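Local coordinates for DUF4973 domain-containing protein (Bacteroides thetaiotaomicron, PDB 4QNI) that is of unknown function but probably serves as an auxiliary nutrient-binding lipoprotein built from two domains rich in beta strands, at residues G38-E42 with G43-R47; I79-Y82 with A83-T87; Y209-D212 with E213-F217; A220-D224 with E225-D229. All coordinates share one frame; numbering follows the deposited sequence.

Contact 1. Residues G38-E42 with G43-R47; sequences GNYAE and GGEGR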
ATOM      1  N   GLY A  38      41.534  19.337   2.896  1.00 79.34           N
ATOM      2  CA  GLY A  38      40.752  20.357   3.598  1.00 76.85           C
ATOM      3  C   GLY A  38      40.782  21.775   3.050  1.00 79.16           C
ATOM      4  O   GLY A  38      40.254  22.678   3.707  1.00 78.52           O
ATOM      5  N   ASN A  39      41.388  21.998   1.852  1.00 74.82           N
ATOM      6  CA  ASN A  39      41.404  23.317   1.182  1.00 73.69           C
ATOM      7  C   ASN A  39      40.071  23.543   0.430  1.00 72.61           C
ATOM      8  O   ASN A  39      39.545  22.609  -0.177  1.00 70.18           O
ATOM      9  CB  ASN A  39      42.577  23.463   0.196  1.00 77.08           C
ATOM     10  CG  ASN A  39      43.919  22.925   0.653  1.00101.24           C
ATOM     11  OD1 ASN A  39      44.489  22.029   0.021  1.00 90.28           O
ATOM     12  ND2 ASN A  39      44.468  23.472   1.734  1.00 95.79           N
ATOM     13  N   TYR A  40      39.568  24.789   0.426  1.00 65.84           N
ATOM     14  CA  TYR A  40      38.310  25.162  -0.201  1.00 62.37           C
ATOM     15  C   TYR A  40      38.336  25.059  -1.720  1.00 67.13           C
ATOM     16  O   TYR A  40      39.161  25.675  -2.394  1.00 69.03           O
ATOM     17  CB  TYR A  40      37.903  26.568   0.215  1.00 61.23           C
ATOM     18  CG  TYR A  40      37.659  26.685   1.699  1.00 58.57           C
ATOM     19  CD1 TYR A  40      36.550  26.083   2.293  1.00 57.21           C
ATOM     20  CD2 TYR A  40      38.507  27.437   2.507  1.00 58.42           C
ATOM     21  CE1 TYR A  40      36.318  26.193   3.657  1.00 55.38           C
ATOM     22  CE2 TYR A  40      38.284  27.552   3.876  1.00 57.19           C
ATOM     23  CZ  TYR A  40      37.186  26.932   4.446  1.00 57.39           C
ATOM     24  OH  TYR A  40      36.965  27.057   5.792  1.00 50.56           O
ATOM     25  N   ALA A  41      37.351  24.339  -2.238  1.00 62.11           N
ATOM     26  CA  ALA A  41      37.183  24.036  -3.646  1.00 61.99           C
ATOM     27  C   ALA A  41      36.239  24.973  -4.355  1.00 65.00           C
ATOM     28  O   ALA A  41      36.315  25.064  -5.580  1.00 66.46           O
ATOM     29  CB  ALA A  41      36.672  22.612  -3.786  1.00 62.00           C
ATOM     30  N   GLU A  42      35.326  25.647  -3.629  1.00 59.27           N
ATOM     31  CA  GLU A  42      34.335  26.482  -4.311  1.00 57.52           C
ATOM     32  C   GLU A  42      34.412  27.973  -3.975  1.00 64.80           C
ATOM     33  O   GLU A  42      33.448  28.706  -4.237  1.00 64.73           O
ATOM     34  CB  GLU A  42      32.926  25.941  -4.072  1.00 55.76           C
ATOM     35  CG  GLU A  42      32.565  24.832  -5.041  1.00 62.66           C
ATOM     36  CD  GLU A  42      32.478  25.179  -6.518  1.00 79.71           C
ATOM     37  OE1 GLU A  42      32.136  26.338  -6.859  1.00 69.50           O
ATOM     38  OE2 GLU A  42      32.733  24.271  -7.341  1.00 78.48           O
ATOM     39  N   GLY A  43      35.580  28.420  -3.511  1.00 63.57           N
ATOM     40  CA  GLY A  43      35.842  29.827  -3.221  1.00 64.42           C
ATOM     41  C   GLY A  43      35.957  30.216  -1.759  1.00 68.35           C
ATOM     42  O   GLY A  43      36.196  31.390  -1.454  1.00 70.29           O
ATOM     43  N   GLY A  44      35.778  29.249  -0.862  1.00 60.90           N
ATOM     44  CA  GLY A  44      35.882  29.502   0.563  1.00 58.58           C
ATOM     45  C   GLY A  44      34.772  28.903   1.394  1.00 58.15           C
ATOM     46  O   GLY A  44      33.967  28.097   0.930  1.00 56.61           O
ATOM     47  N   GLU A  45      34.791  29.282   2.652  1.00 52.47           N
ATOM     48  CA  GLU A  45      33.892  28.959   3.754  1.00 48.80           C
ATOM     49  C   GLU A  45      32.450  29.288   3.308  1.00 49.07           C
ATOM     50  O   GLU A  45      32.199  30.377   2.783  1.00 49.92           O
ATOM     51  CB  GLU A  45      34.394  29.828   4.932  1.00 50.27           C
ATOM     52  CG  GLU A  45      33.569  29.922   6.179  1.00 56.98           C
ATOM     53  CD  GLU A  45      32.322  30.782   6.133  1.00 60.29           C
ATOM     54  OE1 GLU A  45      32.313  31.860   5.497  1.00 43.89           O
ATOM     55  OE2 GLU A  45      31.332  30.353   6.754  1.00 54.42           O
ATOM     56  N   GLY A  46      31.550  28.326   3.430  1.00 41.97           N
ATOM     57  CA  GLY A  46      30.157  28.513   3.036  1.00 40.79           C
ATOM     58  C   GLY A  46      29.847  28.464   1.552  1.00 44.38           C
ATOM     59  O   GLY A  46      28.691  28.680   1.169  1.00 43.81           O
ATOM     60  N   ARG A  47      30.882  28.223   0.701  1.00 40.46           N
ATOM     61  CA  ARG A  47      30.748  28.084  -0.742  1.00 40.20           C
ATOM     62  C   ARG A  47      30.785  26.635  -1.060  1.00 45.19           C
ATOM     63  O   ARG A  47      31.670  25.909  -0.600  1.00 46.64           O
ATOM     64  CB  ARG A  47      31.815  28.855  -1.529  1.00 39.46           C
ATOM     65  CG  ARG A  47      31.368  30.237  -1.997  1.00 38.30           C
ATOM     66  CD  ARG A  47      30.856  31.144  -0.863  1.00 42.14           C
ATOM     67  NE  ARG A  47      31.839  31.322   0.213  1.00 46.24           N
ATOM     68  CZ  ARG A  47      32.827  32.214   0.195  1.00 59.67           C
ATOM     69  NH1 ARG A  47      32.966  33.042  -0.831  1.00 46.44           N
ATOM     70  NH2 ARG A  47      33.666  32.302   1.215  1.00 52.16           N
TER
HETATM   71  O   HOH W   1      34.581  25.982  -0.881  1.00 48.05           O
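The carbonyl oxygen of E45, a residue that packs on Y40, is gripped side-on by the guanidinium of R47: NE reaches E45 O at 2.8 Å and NH2 reaches the same oxygen at 2.9 Å. This clasp closes over a type II beta turn, G44 to R47, in the loop that leads from strand 24-30 into strand 47-56. The oxygen lies in the guanidinium plane, between the two N-H groups that share it. For NE, however, the approach is from above the plane of the carbonyl. R47 reaches back because its chain folds at chi2 and again at chi3. The ring of Y40 covers the first half of the turn. With CG beside its own backbone N (chi1 -63°), the ring lies flat against the G44-E45 peptide, with E45 N above the middle of one face and G44 CA 4.0 Å from the ring centroid in a CH-pi contact. G44 has room for no side chain, since a CB would run into R47 NH2. The tyrosine hydroxyl goes on to hydrogen-bond E213, and the E42 carboxylate makes a salt bridge with K124. A water joins the two arms of the loop, accepting from E42 N at 2.9 Å and probably donating to G44 O. Beside it, R47 CB rests 3.2 Å from E42 O.

Contact 2. Residues I79-Y82 with A83-T87; sequences ILNY and ARYAT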
ATOM      1  N   ILE A  79       1.797  25.860  -4.772  1.00 47.57           N
ATOM      2  CA  ILE A  79       0.729  24.841  -4.659  1.00 48.40           C
ATOM      3  C   ILE A  79       1.034  23.938  -3.457  1.00 53.03           C
ATOM      4  O   ILE A  79       0.177  23.759  -2.589  1.00 52.35           O
ATOM      5  CB  ILE A  79       0.545  24.005  -5.955  1.00 50.76           C
ATOM      6  CG1 ILE A  79       0.388  24.855  -7.236  1.00 51.32           C
ATOM      7  CG2 ILE A  79      -0.530  22.912  -5.817  1.00 51.14           C
ATOM      8  CD1 ILE A  79      -0.778  25.674  -7.316  1.00 63.72           C
ATOM      9  N   LEU A  80       2.284  23.433  -3.383  1.00 49.00           N
ATOM     10  CA  LEU A  80       2.695  22.540  -2.316  1.00 48.43           C
ATOM     11  C   LEU A  80       2.537  23.225  -0.959  1.00 51.16           C
ATOM     12  O   LEU A  80       2.023  22.590  -0.040  1.00 50.96           O
ATOM     13  CB  LEU A  80       4.136  22.032  -2.531  1.00 47.92           C
ATOM     14  CG  LEU A  80       4.690  21.141  -1.393  1.00 53.02           C
ATOM     15  CD1 LEU A  80       5.325  19.891  -1.917  1.00 52.78           C
ATOM     16  CD2 LEU A  80       5.634  21.891  -0.569  1.00 55.57           C
ATOM     17  N   ASN A  81       2.989  24.493  -0.819  1.00 47.43           N
ATOM     18  CA  ASN A  81       2.862  25.218   0.454  1.00 47.53           C
ATOM     19  C   ASN A  81       1.390  25.377   0.877  1.00 52.11           C
ATOM     20  O   ASN A  81       1.074  25.125   2.039  1.00 49.53           O
ATOM     21  CB  ASN A  81       3.536  26.590   0.395  1.00 43.69           C
ATOM     22  CG  ASN A  81       5.003  26.553   0.697  1.00 50.12           C
ATOM     23  OD1 ASN A  81       5.467  25.770   1.529  1.00 43.83           O
ATOM     24  ND2 ASN A  81       5.768  27.411   0.032  1.00 37.64           N
ATOM     25  N   TYR A  82       0.497  25.775  -0.060  1.00 51.57           N
ATOM     26  CA  TYR A  82      -0.914  25.949   0.293  1.00 55.18           C
ATOM     27  C   TYR A  82      -1.581  24.610   0.602  1.00 60.61           C
ATOM     28  O   TYR A  82      -2.322  24.523   1.584  1.00 60.06           O
ATOM     29  CB  TYR A  82      -1.719  26.739  -0.744  1.00 58.48           C
ATOM     30  CG  TYR A  82      -2.947  27.357  -0.105  1.00 67.09           C
ATOM     31  CD1 TYR A  82      -2.863  28.555   0.605  1.00 70.75           C
ATOM     32  CD2 TYR A  82      -4.184  26.709  -0.144  1.00 69.97           C
ATOM     33  CE1 TYR A  82      -3.987  29.108   1.231  1.00 74.34           C
ATOM     34  CE2 TYR A  82      -5.301  27.238   0.502  1.00 72.69           C
ATOM     35  CZ  TYR A  82      -5.206  28.451   1.168  1.00 80.90           C
ATOM     36  OH  TYR A  82      -6.315  28.986   1.790  1.00 83.18           O
ATOM     37  N   ALA A  83      -1.253  23.559  -0.169  1.00 58.28           N
ATOM     38  CA  ALA A  83      -1.785  22.207   0.036  1.00 59.41           C
ATOM     39  C   ALA A  83      -1.332  21.607   1.366  1.00 62.49           C
ATOM     40  O   ALA A  83      -2.085  20.880   2.002  1.00 64.54           O
ATOM     41  CB  ALA A  83      -1.357  21.289  -1.110  1.00 59.64           C
ATOM     42  N   ARG A  84      -0.121  21.909   1.784  1.00 57.00           N
ATOM     43  CA  ARG A  84       0.453  21.343   2.989  1.00 56.14           C
ATOM     44  C   ARG A  84       0.151  22.157   4.261  1.00 59.32           C
ATOM     45  O   ARG A  84      -0.074  21.562   5.323  1.00 59.16           O
ATOM     46  CB  ARG A  84       1.971  21.229   2.804  1.00 55.22           C
ATOM     47  CG  ARG A  84       2.594  20.006   3.443  1.00 70.15           C
ATOM     48  CD  ARG A  84       3.243  19.149   2.377  1.00 85.53           C
ATOM     49  NE  ARG A  84       4.607  18.751   2.736  1.00 94.65           N
ATOM     50  CZ  ARG A  84       5.417  18.056   1.943  1.00107.84           C
ATOM     51  NH1 ARG A  84       5.009  17.672   0.736  1.00 98.86           N
ATOM     52  NH2 ARG A  84       6.641  17.739   2.346  1.00 87.11           N
ATOM     53  N   TYR A  85       0.202  23.492   4.180  1.00 54.79           N
ATOM     54  CA  TYR A  85       0.068  24.315   5.378  1.00 55.09           C
ATOM     55  C   TYR A  85      -1.089  25.326   5.353  1.00 59.94           C
ATOM     56  O   TYR A  85      -1.318  25.988   6.369  1.00 59.73           O
ATOM     57  CB  TYR A  85       1.394  25.060   5.619  1.00 54.53           C
ATOM     58  CG  TYR A  85       2.580  24.127   5.773  1.00 55.62           C
ATOM     59  CD1 TYR A  85       2.707  23.305   6.890  1.00 57.38           C
ATOM     60  CD2 TYR A  85       3.569  24.058   4.797  1.00 55.31           C
ATOM     61  CE1 TYR A  85       3.787  22.437   7.031  1.00 55.77           C
ATOM     62  CE2 TYR A  85       4.657  23.198   4.931  1.00 55.80           C
ATOM     63  CZ  TYR A  85       4.766  22.395   6.056  1.00 63.92           C
ATOM     64  OH  TYR A  85       5.835  21.548   6.206  1.00 68.98           O
ATOM     65  N   ALA A  86      -1.791  25.463   4.214  1.00 58.48           N
ATOM     66  CA  ALA A  86      -2.896  26.407   4.029  1.00 61.45           C
ATOM     67  C   ALA A  86      -2.515  27.837   4.507  1.00 68.03           C
ATOM     68  O   ALA A  86      -1.541  28.390   4.008  1.00 66.08           O
ATOM     69  CB  ALA A  86      -4.159  25.904   4.731  1.00 64.11           C
ATOM     70  N   THR A  87      -3.249  28.392   5.484  1.00 67.93           N
ATOM     71  CA  THR A  87      -3.109  29.746   6.037  1.00 68.74           C
ATOM     72  C   THR A  87      -1.816  29.944   6.870  1.00 70.71           C
ATOM     73  O   THR A  87      -1.349  31.085   7.001  1.00 71.52           O
ATOM     74  CB  THR A  87      -4.344  30.069   6.922  1.00 80.63           C
ATOM     75  OG1 THR A  87      -5.528  29.491   6.360  1.00 83.27           O
ATOM     76  CG2 THR A  87      -4.555  31.563   7.110  1.00 81.31           C
TER
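Y82 lays one face of its ring over the backbone of A86, whose CA sits 4.0 Å from the ring centroid and only 8° off the normal, a CH-pi contact that closes the end of helix 74-85. A86 is where the chain leaves the helix, with positive phi. The ring reaches it because CG of Y82 stands opposite the backbone N (chi1 -157°), which sends the side chain outward and toward the C-terminal end. The inner part of this last turn is tight. I79 O takes A83 N at 2.8 Å in a straight bond almost in line with the carbonyl, L80 O takes R84 N, and N81 O takes Y85 N. The series ends with A86 N on Y82 O, also at 2.8 Å but bent to 135° and coming from above the carbonyl plane, as the helix runs out. Packed too is the flank facing V24 of strand 24-30, where L80 and R84 run side by side and L80 CD1 comes 3.5 Å from R84 NH1.

The loose side is that of the exposed T87, which comes no nearer to the Y82 ring than 4.4 Å, from its N to Y82 CE1. Polar side-chain ends look elsewhere: N81 OD1 accepts from Y93 N and Y85 OH bonds K135. Y82 also packs on P53 of the second subunit. Backbone bonds thus supply the polar cohesion here, and the side chains add dispersion and CH-pi contacts, leaving the N81 amide and the Y85 hydroxyl to tie the helix to Y93 and K135.

Contact 3. Residues Y209-D212 with E213-F217; sequences YVID and EQTIF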
ATOM      1  N   TYR A 209      20.782  22.376  12.850  1.00 31.63           N
ATOM      2  CA  TYR A 209      20.925  23.113  11.591  1.00 31.68           C
ATOM      3  C   TYR A 209      22.231  23.829  11.507  1.00 36.79           C
ATOM      4  O   TYR A 209      22.649  24.436  12.486  1.00 36.22           O
ATOM      5  CB  TYR A 209      19.812  24.164  11.473  1.00 33.09           C
ATOM      6  CG  TYR A 209      18.420  23.612  11.577  1.00 34.61           C
ATOM      7  CD1 TYR A 209      17.807  23.437  12.815  1.00 36.84           C
ATOM      8  CD2 TYR A 209      17.691  23.296  10.434  1.00 34.30           C
ATOM      9  CE1 TYR A 209      16.504  22.948  12.912  1.00 36.34           C
ATOM     10  CE2 TYR A 209      16.373  22.867  10.519  1.00 34.88           C
ATOM     11  CZ  TYR A 209      15.784  22.696  11.758  1.00 39.14           C
ATOM     12  OH  TYR A 209      14.512  22.199  11.822  1.00 43.48           O
ATOM     13  N   VAL A 210      22.821  23.880  10.324  1.00 35.28           N
ATOM     14  CA  VAL A 210      24.094  24.598  10.127  1.00 34.06           C
ATOM     15  C   VAL A 210      23.932  26.126  10.243  1.00 39.50           C
ATOM     16  O   VAL A 210      22.955  26.701   9.745  1.00 37.68           O
ATOM     17  CB  VAL A 210      24.721  24.228   8.767  1.00 34.49           C
ATOM     18  CG1 VAL A 210      25.937  25.085   8.462  1.00 34.93           C
ATOM     19  CG2 VAL A 210      25.108  22.777   8.752  1.00 32.97           C
ATOM     20  N   ILE A 211      24.930  26.770  10.891  1.00 38.33           N
ATOM     21  CA  ILE A 211      25.101  28.231  10.974  1.00 38.41           C
ATOM     22  C   ILE A 211      26.359  28.537  10.168  1.00 41.70           C
ATOM     23  O   ILE A 211      26.319  29.307   9.204  1.00 43.00           O
ATOM     24  CB  ILE A 211      25.113  28.802  12.411  1.00 40.85           C
ATOM     25  CG1 ILE A 211      23.671  28.768  12.974  1.00 40.03           C
ATOM     26  CG2 ILE A 211      25.684  30.250  12.410  1.00 40.02           C
ATOM     27  CD1 ILE A 211      23.501  29.294  14.412  1.00 39.16           C
ATOM     28  N   ASP A 212      27.460  27.904  10.552  1.00 35.53           N
ATOM     29  CA  ASP A 212      28.733  27.948   9.840  1.00 35.71           C
ATOM     30  C   ASP A 212      29.441  26.587  10.055  1.00 40.55           C
ATOM     31  O   ASP A 212      28.768  25.615  10.436  1.00 40.85           O
ATOM     32  CB  ASP A 212      29.581  29.165  10.244  1.00 38.09           C
ATOM     33  CG  ASP A 212      29.946  29.275  11.714  1.00 47.96           C
ATOM     34  OD1 ASP A 212      30.037  28.212  12.393  1.00 47.94           O
ATOM     35  OD2 ASP A 212      30.224  30.411  12.168  1.00 51.65           O
ATOM     36  N   GLU A 213      30.748  26.493   9.785  1.00 37.45           N
ATOM     37  CA  GLU A 213      31.509  25.236   9.913  1.00 37.74           C
ATOM     38  C   GLU A 213      31.582  24.660  11.324  1.00 41.75           C
ATOM     39  O   GLU A 213      31.732  23.443  11.465  1.00 41.38           O
ATOM     40  CB  GLU A 213      32.954  25.424   9.452  1.00 39.13           C
ATOM     41  CG  GLU A 213      33.114  25.620   7.967  1.00 47.74           C
ATOM     42  CD  GLU A 213      34.543  25.853   7.507  1.00 65.78           C
ATOM     43  OE1 GLU A 213      35.462  25.921   8.358  1.00 63.66           O
ATOM     44  OE2 GLU A 213      34.747  25.932   6.278  1.00 46.20           O
ATOM     45  N   GLN A 214      31.546  25.521  12.348  1.00 36.70           N
ATOM     46  CA  GLN A 214      31.733  25.098  13.747  1.00 36.27           C
ATOM     47  C   GLN A 214      30.531  25.421  14.611  1.00 41.49           C
ATOM     48  O   GLN A 214      30.621  25.378  15.852  1.00 41.16           O
ATOM     49  CB  GLN A 214      32.974  25.821  14.332  1.00 37.78           C
ATOM     50  CG  GLN A 214      34.296  25.422  13.681  1.00 39.48           C
ATOM     51  CD  GLN A 214      34.612  23.949  13.872  1.00 56.89           C
ATOM     52  OE1 GLN A 214      35.045  23.267  12.935  1.00 52.94           O
ATOM     53  NE2 GLN A 214      34.399  23.415  15.093  1.00 40.07           N
ATOM     54  N   THR A 215      29.403  25.764  13.962  1.00 37.43           N
ATOM     55  CA  THR A 215      28.210  26.169  14.689  1.00 36.31           C
ATOM     56  C   THR A 215      26.961  25.609  14.051  1.00 37.80           C
ATOM     57  O   THR A 215      26.780  25.652  12.833  1.00 34.76           O
ATOM     58  CB  THR A 215      28.098  27.728  14.770  1.00 38.57           C
ATOM     59  OG1 THR A 215      29.386  28.334  14.875  1.00 39.75           O
ATOM     60  CG2 THR A 215      27.213  28.209  15.894  1.00 34.91           C
ATOM     61  N   ILE A 216      26.069  25.161  14.908  1.00 33.96           N
ATOM     62  CA  ILE A 216      24.730  24.715  14.533  1.00 32.82           C
ATOM     63  C   ILE A 216      23.757  25.473  15.417  1.00 39.60           C
ATOM     64  O   ILE A 216      24.176  26.163  16.369  1.00 39.72           O
ATOM     65  CB  ILE A 216      24.564  23.150  14.694  1.00 34.35           C
ATOM     66  CG1 ILE A 216      24.707  22.677  16.161  1.00 33.59           C
ATOM     67  CG2 ILE A 216      25.492  22.362  13.749  1.00 34.11           C
ATOM     68  CD1 ILE A 216      24.214  21.170  16.421  1.00 33.12           C
ATOM     69  N   PHE A 217      22.466  25.283  15.166  1.00 36.11           N
ATOM     70  CA  PHE A 217      21.460  25.666  16.134  1.00 35.57           C
ATOM     71  C   PHE A 217      20.422  24.523  16.224  1.00 39.52           C
ATOM     72  O   PHE A 217      20.282  23.709  15.299  1.00 38.15           O
ATOM     73  CB  PHE A 217      20.812  27.061  15.901  1.00 36.56           C
ATOM     74  CG  PHE A 217      19.729  27.091  14.848  1.00 36.39           C
ATOM     75  CD1 PHE A 217      18.428  26.701  15.153  1.00 36.52           C
ATOM     76  CD2 PHE A 217      20.015  27.500  13.546  1.00 37.04           C
ATOM     77  CE1 PHE A 217      17.445  26.692  14.175  1.00 38.55           C
ATOM     78  CE2 PHE A 217      19.036  27.482  12.567  1.00 39.09           C
ATOM     79  CZ  PHE A 217      17.756  27.079  12.886  1.00 38.52           C
TER
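The rings of Y209 and F217 lie 16° from parallel but are offset so that little of one ring covers the other, with centroids 4.8 Å apart. Y209 CB and CD1, not the centre of its ring, lie over the F217 face, CD1 3.5 Å from F217 CE1. I211 comes to F217 differently: the two side chains cross at about a right angle, CG1 meeting the phenyl edge in its plane and CD1 packing on F217 CB. Beneath the rings, Y209 and F217 form a hydrogen-bonded pair, with Y209 N to F217 O and F217 N to Y209 O both 2.8 Å and in the carbonyl planes.

At the far end D212 folds back over the turn. Its CG lies between backbone N and carbonyl carbon (chi1 59°), which brings OD1 within 2.6 Å of T215 OG1, the donor, and 3.1 Å of Q214 N. The two donors approach OD1 from opposite faces of the carboxylate, the hydroxyl on the syn side and the amide on the anti side. Exchanging D212 for an alanine would probably leave T215 OG1 and Q214 N without this acceptor and the tight loop freer to move. The D212-Q214 bond defines an Asx turn, and the whole is a beta hairpin linking strands 205-210 and 215-219 in the large antiparallel sheet of the BT_3044-like C-terminal region.

Contact 4. Residues A220-D224 with E225-D229; sequences AGIVD and EDYTD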
ATOM      1  N   ALA A 220      14.773  25.482  20.855  1.00 39.60           N
ATOM      2  CA  ALA A 220      14.759  25.279  22.301  1.00 41.14           C
ATOM      3  C   ALA A 220      13.806  24.151  22.695  1.00 45.51           C
ATOM      4  O   ALA A 220      12.667  24.109  22.234  1.00 46.52           O
ATOM      5  CB  ALA A 220      14.379  26.578  23.005  1.00 43.24           C
ATOM      6  N   GLY A 221      14.311  23.217  23.486  1.00 42.99           N
ATOM      7  CA  GLY A 221      13.577  22.053  23.956  1.00 44.10           C
ATOM      8  C   GLY A 221      12.674  21.329  22.973  1.00 49.23           C
ATOM      9  O   GLY A 221      13.141  20.708  22.015  1.00 47.28           O
ATOM     10  N   ILE A 222      11.360  21.393  23.233  1.00 48.41           N
ATOM     11  CA  ILE A 222      10.315  20.695  22.468  1.00 48.38           C
ATOM     12  C   ILE A 222       9.907  21.437  21.206  1.00 51.56           C
ATOM     13  O   ILE A 222       9.187  20.865  20.381  1.00 51.23           O
ATOM     14  CB  ILE A 222       9.088  20.393  23.348  1.00 53.11           C
ATOM     15  CG1 ILE A 222       8.519  21.681  23.967  1.00 53.76           C
ATOM     16  CG2 ILE A 222       9.462  19.366  24.410  1.00 56.77           C
ATOM     17  CD1 ILE A 222       7.238  21.526  24.457  1.00 66.34           C
ATOM     18  N   VAL A 223      10.356  22.700  21.048  1.00 48.06           N
ATOM     19  CA  VAL A 223      10.067  23.485  19.840  1.00 46.40           C
ATOM     20  C   VAL A 223      10.747  22.788  18.661  1.00 47.55           C
ATOM     21  O   VAL A 223      11.835  22.228  18.814  1.00 45.70           O
ATOM     22  CB  VAL A 223      10.531  24.963  19.980  1.00 49.62           C
ATOM     23  CG1 VAL A 223      10.221  25.780  18.717  1.00 48.58           C
ATOM     24  CG2 VAL A 223       9.919  25.623  21.209  1.00 50.42           C
ATOM     25  N   ASP A 224      10.086  22.771  17.515  1.00 44.34           N
ATOM     26  CA  ASP A 224      10.632  22.181  16.296  1.00 42.63           C
ATOM     27  C   ASP A 224      10.149  22.995  15.097  1.00 46.37           C
ATOM     28  O   ASP A 224       9.497  24.034  15.275  1.00 47.84           O
ATOM     29  CB  ASP A 224      10.307  20.664  16.161  1.00 43.80           C
ATOM     30  CG  ASP A 224       8.834  20.280  16.004  1.00 48.27           C
ATOM     31  OD1 ASP A 224       8.057  21.085  15.432  1.00 45.44           O
ATOM     32  OD2 ASP A 224       8.471  19.149  16.403  1.00 53.72           O
ATOM     33  N   GLU A 225      10.511  22.536  13.893  1.00 40.81           N
ATOM     34  CA  GLU A 225      10.220  23.103  12.579  1.00 40.43           C
ATOM     35  C   GLU A 225       8.738  23.368  12.305  1.00 46.18           C
ATOM     36  O   GLU A 225       8.427  24.167  11.419  1.00 47.48           O
ATOM     37  CB  GLU A 225      10.694  22.110  11.527  1.00 40.67           C
ATOM     38  CG  GLU A 225      11.540  22.718  10.458  1.00 47.33           C
ATOM     39  CD  GLU A 225      12.121  21.646   9.567  1.00 56.86           C
ATOM     40  OE1 GLU A 225      11.341  20.988   8.845  1.00 52.06           O
ATOM     41  OE2 GLU A 225      13.362  21.485   9.565  1.00 50.75           O
ATOM     42  N   ASP A 226       7.825  22.634  12.968  1.00 43.79           N
ATOM     43  CA  ASP A 226       6.407  22.807  12.683  1.00 45.78           C
ATOM     44  C   ASP A 226       5.728  23.808  13.655  1.00 49.97           C
ATOM     45  O   ASP A 226       4.524  24.014  13.561  1.00 50.89           O
ATOM     46  CB  ASP A 226       5.681  21.453  12.587  1.00 49.37           C
ATOM     47  CG  ASP A 226       6.067  20.642  11.348  1.00 65.96           C
ATOM     48  OD1 ASP A 226       6.515  21.253  10.339  1.00 67.98           O
ATOM     49  OD2 ASP A 226       5.916  19.408  11.382  1.00 75.59           O
ATOM     50  N   TYR A 227       6.528  24.529  14.467  1.00 46.23           N
ATOM     51  CA  TYR A 227       6.071  25.624  15.334  1.00 46.21           C
ATOM     52  C   TYR A 227       6.078  26.902  14.515  1.00 49.64           C
ATOM     53  O   TYR A 227       7.112  27.259  13.940  1.00 45.37           O
ATOM     54  CB  TYR A 227       6.985  25.780  16.578  1.00 46.11           C
ATOM     55  CG  TYR A 227       6.705  24.799  17.697  1.00 46.89           C
ATOM     56  CD1 TYR A 227       6.760  23.423  17.478  1.00 47.38           C
ATOM     57  CD2 TYR A 227       6.391  25.245  18.984  1.00 48.84           C
ATOM     58  CE1 TYR A 227       6.468  22.517  18.495  1.00 50.66           C
ATOM     59  CE2 TYR A 227       6.144  24.345  20.023  1.00 50.31           C
ATOM     60  CZ  TYR A 227       6.175  22.981  19.771  1.00 55.94           C
ATOM     61  OH  TYR A 227       5.927  22.077  20.770  1.00 53.55           O
ATOM     62  N   THR A 228       4.944  27.622  14.477  1.00 48.90           N
ATOM     63  CA  THR A 228       4.862  28.872  13.717  1.00 47.89           C
ATOM     64  C   THR A 228       5.753  29.941  14.365  1.00 50.50           C
ATOM     65  O   THR A 228       6.203  30.846  13.672  1.00 50.11           O
ATOM     66  CB  THR A 228       3.404  29.357  13.575  1.00 54.78           C
ATOM     67  OG1 THR A 228       2.903  29.713  14.858  1.00 56.77           O
ATOM     68  CG2 THR A 228       2.483  28.338  12.903  1.00 52.41           C
ATOM     69  N   ASP A 229       6.020  29.824  15.680  1.00 48.81           N
ATOM     70  CA  ASP A 229       6.861  30.765  16.468  1.00 49.30           C
ATOM     71  C   ASP A 229       8.346  30.298  16.659  1.00 49.97           C
ATOM     72  O   ASP A 229       9.066  30.941  17.433  1.00 50.07           O
ATOM     73  CB  ASP A 229       6.217  31.062  17.857  1.00 52.65           C
ATOM     74  CG  ASP A 229       5.789  29.863  18.695  1.00 59.68           C
ATOM     75  OD1 ASP A 229       5.825  28.728  18.170  1.00 56.77           O
ATOM     76  OD2 ASP A 229       5.388  30.071  19.879  1.00 69.02           O
TER
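Y227 reaches back over V223 and D224, and each step of its side chain has a neighbour in I222, V223 or D224. CB rests 3.3 Å from D224 O, the carbonyl that also accepts Y227 N at 3.1 Å. With CG beside the backbone N (chi1 -80°), the ring swings toward the preceding residues, and CG itself lies against V223 CG1 at 3.8 Å. One face then settles squarely on the V223 backbone: CA stands 3.8 Å from the centroid and only 6° off the normal, a CH-pi contact. On one flank of the ring CD1 brings its edge to D224 OD1 at 3.4 Å. On the other, CD2 brushes V223 CG1, and CE2 lies near V223 CA and CG2.

The backbone beneath is a type I beta turn from D224 to Y227, closed by the Y227 N bond and doubled by an Asx turn in which D224 OD1 accepts D226 N at 2.9 Å. D224 OD2 is left to a salt bridge with K203. The type I turn follows a type II' turn, A220 to V223, in the loop between strands 215-219 and 234-240.

Farther out, CE1 and CZ pass I222 O. With an alanine in place of Y227, the V223 backbone would probably lose its cover and Y281 of the second subunit its edge-to-face partner. At the tip, OH lies 4.0 Å from I222 CD1.

Overall arrangement
The four contacts form a chain of neighbours across the two sequence families. Contact 1, in the N-terminal DUF4973 family, meets contact 3, in the C-terminal family, where Y40 OH and E213 OE2 lie 2.5 Å apart, a probable hydrogen bond. Contact 3 in turn meets contact 4 through Y209 OH and E225 OE2 at 2.6 Å. Contact 4 reaches contact 2 only by packing, Y85 OH to D226 OD1 at 4.2 Å; both touch the second subunit. Contacts 1 and 2 have centres about 36 Å apart, on opposite sides of the chain's centre. One 1,2-ethanediol lies about 3 Å from the E213 side chain, another about 4 Å from that of E225, both probably from crystallisation.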